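Competence damage-inducible protein A (Klebsiella pneumoniae subsp. pneumoniae MGH 78578, PDB 5V01) is a CinA-family protein of unestablished function that pairs with a second copy in the crystal and may, like some relatives, act as a nicotinamide-nucleotide amidase. Local coordinates at the interface of chains A and B. Residues are numbered along the deposited sequence; one frame, centred on the assembly and turned at random. Chains: chain A/B, Competence damage-inducible protein A.

The interface of chains A and B. Residues chain A 41-42, 45-46, 49, 58-63; chain B 41-42, 45, 61-63, 65.
Strand 58-64 of each chain lies antiparallel to its twin, with A:Val62 opposite B:Val62 at the two-fold axis, so each contact recurs with the chains exchanged. Backbone hydrogen bonds carry the pairing. A:Gly61 and B:Val63 bond reciprocally: B:Val63 N gives to A:Gly61 O at 2.8 Å, the donor standing above the carbonyl plane, whereas A:Gly61 N reaches B:Val63 O at 2.9 Å in plane, on a lone pair. A:Val63 and B:Gly61 repeat this beyond the axis. The ladder extends to B:Phe65 N, which bonds nearly straight (170° at H) to A:Asp59 O, 2.7 Å away.

At the axis the A:Val62 and B:Val62 side chains cross obliquely, their CG1 methyls 4.1 Å apart. On the face that carries helix 43-50, B:Val63 splits its branches: CG1, anti to the backbone N (chi1 177°), points to the A:Cys49 thiol, and CG2 meets the A:Ala45 methyl. B:Phe65 swings its ring towards A:Cys49 (chi1 -154°), bringing CD1 within 3.6 Å of SG. A:Cys49 thus wedges between this ring and B:Gly41, its CB 3.6 Å from B:Gly41 CA. The B:Gly41 carbonyl O touches A:Ala45 CB at 3.3 Å; nearby A:Ala46 N directs its N-H elsewhere and makes no hydrogen bond to it.

The paired strands join the two sheets edge to edge, while helix 43-50 of each chain packs against the glycine turn and strand of the other, a continuous-sheet dimer in the deposited assembly that may also form in solution.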
loop_
_atom_site.group_PDB
_atom_site.type_symbol
_atom_site.label_atom_id
_atom_site.label_comp_id
_atom_site.label_asym_id
_atom_site.label_seq_id
_atom_site.Cartn_x
_atom_site.Cartn_y
_atom_site.Cartn_z
ATOM N N GLY A 41 6.531 1.349 -2.346
ATOM C CA GLY A 41 6.210 1.535 -0.932
ATOM C C GLY A 41 4.757 1.711 -0.550
ATOM O O GLY A 41 4.483 1.960 0.621
ATOM N N GLY A 42 3.833 1.598 -1.513
ATOM C CA GLY A 42 2.438 1.949 -1.267
ATOM C C GLY A 42 2.015 3.259 -1.902
ATOM O O GLY A 42 0.847 3.609 -1.841
ATOM N N ALA A 45 -0.743 2.583 -4.649
ATOM C CA ALA A 45 -2.034 2.444 -3.973
ATOM C C ALA A 45 -2.507 3.825 -3.507
ATOM O O ALA A 45 -3.680 4.133 -3.629
ATOM C CB ALA A 45 -1.931 1.461 -2.790
ATOM N N ALA A 46 -1.595 4.619 -2.935
ATOM C CA ALA A 46 -1.989 5.898 -2.346
ATOM C C ALA A 46 -2.556 6.841 -3.407
ATOM O O ALA A 46 -3.518 7.552 -3.152
ATOM C CB ALA A 46 -0.831 6.543 -1.608
ATOM N N CYS A 49 -6.074 5.579 -4.144
ATOM C CA CYS A 49 -6.971 5.854 -3.025
ATOM C C CYS A 49 -7.222 7.342 -2.796
ATOM O O CYS A 49 -8.210 7.701 -2.178
ATOM C CB CYS A 49 -6.473 5.176 -1.755
ATOM S SG CYS A 49 -6.522 3.365 -1.850
ATOM N N TYR A 58 -11.360 -0.011 -7.266
ATOM C CA TYR A 58 -10.146 -0.499 -6.582
ATOM C C TYR A 58 -10.471 -0.815 -5.156
ATOM O O TYR A 58 -11.149 -0.031 -4.471
ATOM C CB TYR A 58 -9.081 0.605 -6.594
ATOM C CG TYR A 58 -7.760 0.268 -5.905
ATOM C CD1 TYR A 58 -7.546 0.556 -4.571
ATOM C CD2 TYR A 58 -6.729 -0.299 -6.612
ATOM C CE1 TYR A 58 -6.339 0.260 -3.961
ATOM C CE2 TYR A 58 -5.530 -0.588 -6.035
ATOM C CZ TYR A 58 -5.323 -0.318 -4.701
ATOM O OH TYR A 58 -4.102 -0.579 -4.127
ATOM N N ASP A 59 -9.979 -1.941 -4.673
ATOM C CA ASP A 59 -10.046 -2.128 -3.233
ATOM C C ASP A 59 -8.908 -2.838 -2.553
ATOM O O ASP A 59 -8.882 -2.760 -1.347
ATOM C CB ASP A 59 -11.369 -2.757 -2.842
ATOM C CG ASP A 59 -11.597 -4.069 -3.511
ATOM O OD1 ASP A 59 -10.680 -4.887 -3.496
ATOM O OD2 ASP A 59 -12.712 -4.286 -4.038
ATOM N N THR A 60 -7.960 -3.431 -3.286
ATOM C CA THR A 60 -6.864 -4.156 -2.664
ATOM C C THR A 60 -5.503 -3.763 -3.227
ATOM O O THR A 60 -5.294 -3.799 -4.441
ATOM C CB THR A 60 -7.075 -5.665 -2.845
ATOM O OG1 THR A 60 -8.319 -6.049 -2.241
ATOM C CG2 THR A 60 -5.945 -6.496 -2.219
ATOM N N GLY A 61 -4.582 -3.441 -2.335
ATOM C CA GLY A 61 -3.187 -3.290 -2.662
ATOM C C GLY A 61 -2.332 -3.967 -1.620
ATOM O O GLY A 61 -2.701 -4.034 -0.457
ATOM N N VAL A 62 -1.161 -4.411 -2.035
ATOM C CA VAL A 62 -0.165 -4.890 -1.102
ATOM C C VAL A 62 1.176 -4.233 -1.316
ATOM O O VAL A 62 1.502 -3.795 -2.432
ATOM C CB VAL A 62 -0.007 -6.427 -1.109
ATOM C CG1 VAL A 62 -1.346 -7.103 -0.870
ATOM C CG2 VAL A 62 0.620 -6.936 -2.411
ATOM N N VAL A 63 1.947 -4.176 -0.228
ATOM C CA VAL A 63 3.330 -3.746 -0.230
ATOM C C VAL A 63 4.116 -4.919 0.337
ATOM O O VAL A 63 3.908 -5.329 1.477
ATOM C CB VAL A 63 3.520 -2.487 0.625
ATOM C CG1 VAL A 63 4.978 -2.070 0.631
ATOM C CG2 VAL A 63 2.651 -1.393 0.086
ATOM N N GLY B 41 -4.803 4.663 2.481
ATOM C CA GLY B 41 -4.497 4.348 1.082
ATOM C C GLY B 41 -3.128 3.799 0.775
ATOM O O GLY B 41 -2.806 3.614 -0.390
ATOM N N GLY B 42 -2.340 3.465 1.802
ATOM C CA GLY B 42 -0.967 3.077 1.586
ATOM C C GLY B 42 0.047 4.154 1.925
ATOM O O GLY B 42 1.255 3.913 1.874
ATOM N N ALA B 45 2.259 2.859 4.931
ATOM C CA ALA B 45 3.299 2.007 4.341
ATOM C C ALA B 45 4.367 2.864 3.689
ATOM O O ALA B 45 5.560 2.596 3.810
ATOM C CB ALA B 45 2.704 1.022 3.359
ATOM N N GLY B 61 2.755 -4.527 4.091
ATOM C CA GLY B 61 1.607 -3.683 4.298
ATOM C C GLY B 61 0.482 -4.062 3.370
ATOM O O GLY B 61 0.730 -4.544 2.245
ATOM N N VAL B 62 -0.763 -3.890 3.798
ATOM C CA VAL B 62 -1.898 -4.071 2.899
ATOM C C VAL B 62 -2.759 -2.820 2.901
ATOM O O VAL B 62 -2.832 -2.068 3.918
ATOM C CB VAL B 62 -2.744 -5.323 3.221
ATOM C CG1 VAL B 62 -1.873 -6.582 3.179
ATOM C CG2 VAL B 62 -3.465 -5.226 4.555
ATOM N N VAL B 63 -3.479 -2.642 1.800
ATOM C CA VAL B 63 -4.506 -1.637 1.634
ATOM C C VAL B 63 -5.773 -2.402 1.297
ATOM O O VAL B 63 -5.828 -3.103 0.299
ATOM C CB VAL B 63 -4.157 -0.615 0.534
ATOM C CG1 VAL B 63 -5.294 0.378 0.347
ATOM C CG2 VAL B 63 -2.828 0.078 0.844
ATOM N N PHE B 65 -9.509 -1.431 0.955
ATOM C CA PHE B 65 -10.335 -0.223 0.900
ATOM C C PHE B 65 -11.827 -0.466 1.080
ATOM O O PHE B 65 -12.563 0.438 1.447
ATOM C CB PHE B 65 -10.063 0.531 -0.408
ATOM C CG PHE B 65 -10.336 1.984 -0.323
ATOM C CD1 PHE B 65 -9.373 2.827 0.197
ATOM C CD2 PHE B 65 -11.543 2.533 -0.774
ATOM C CE1 PHE B 65 -9.602 4.191 0.314
ATOM C CE2 PHE B 65 -11.771 3.895 -0.645
ATOM C CZ PHE B 65 -10.797 4.719 -0.107
#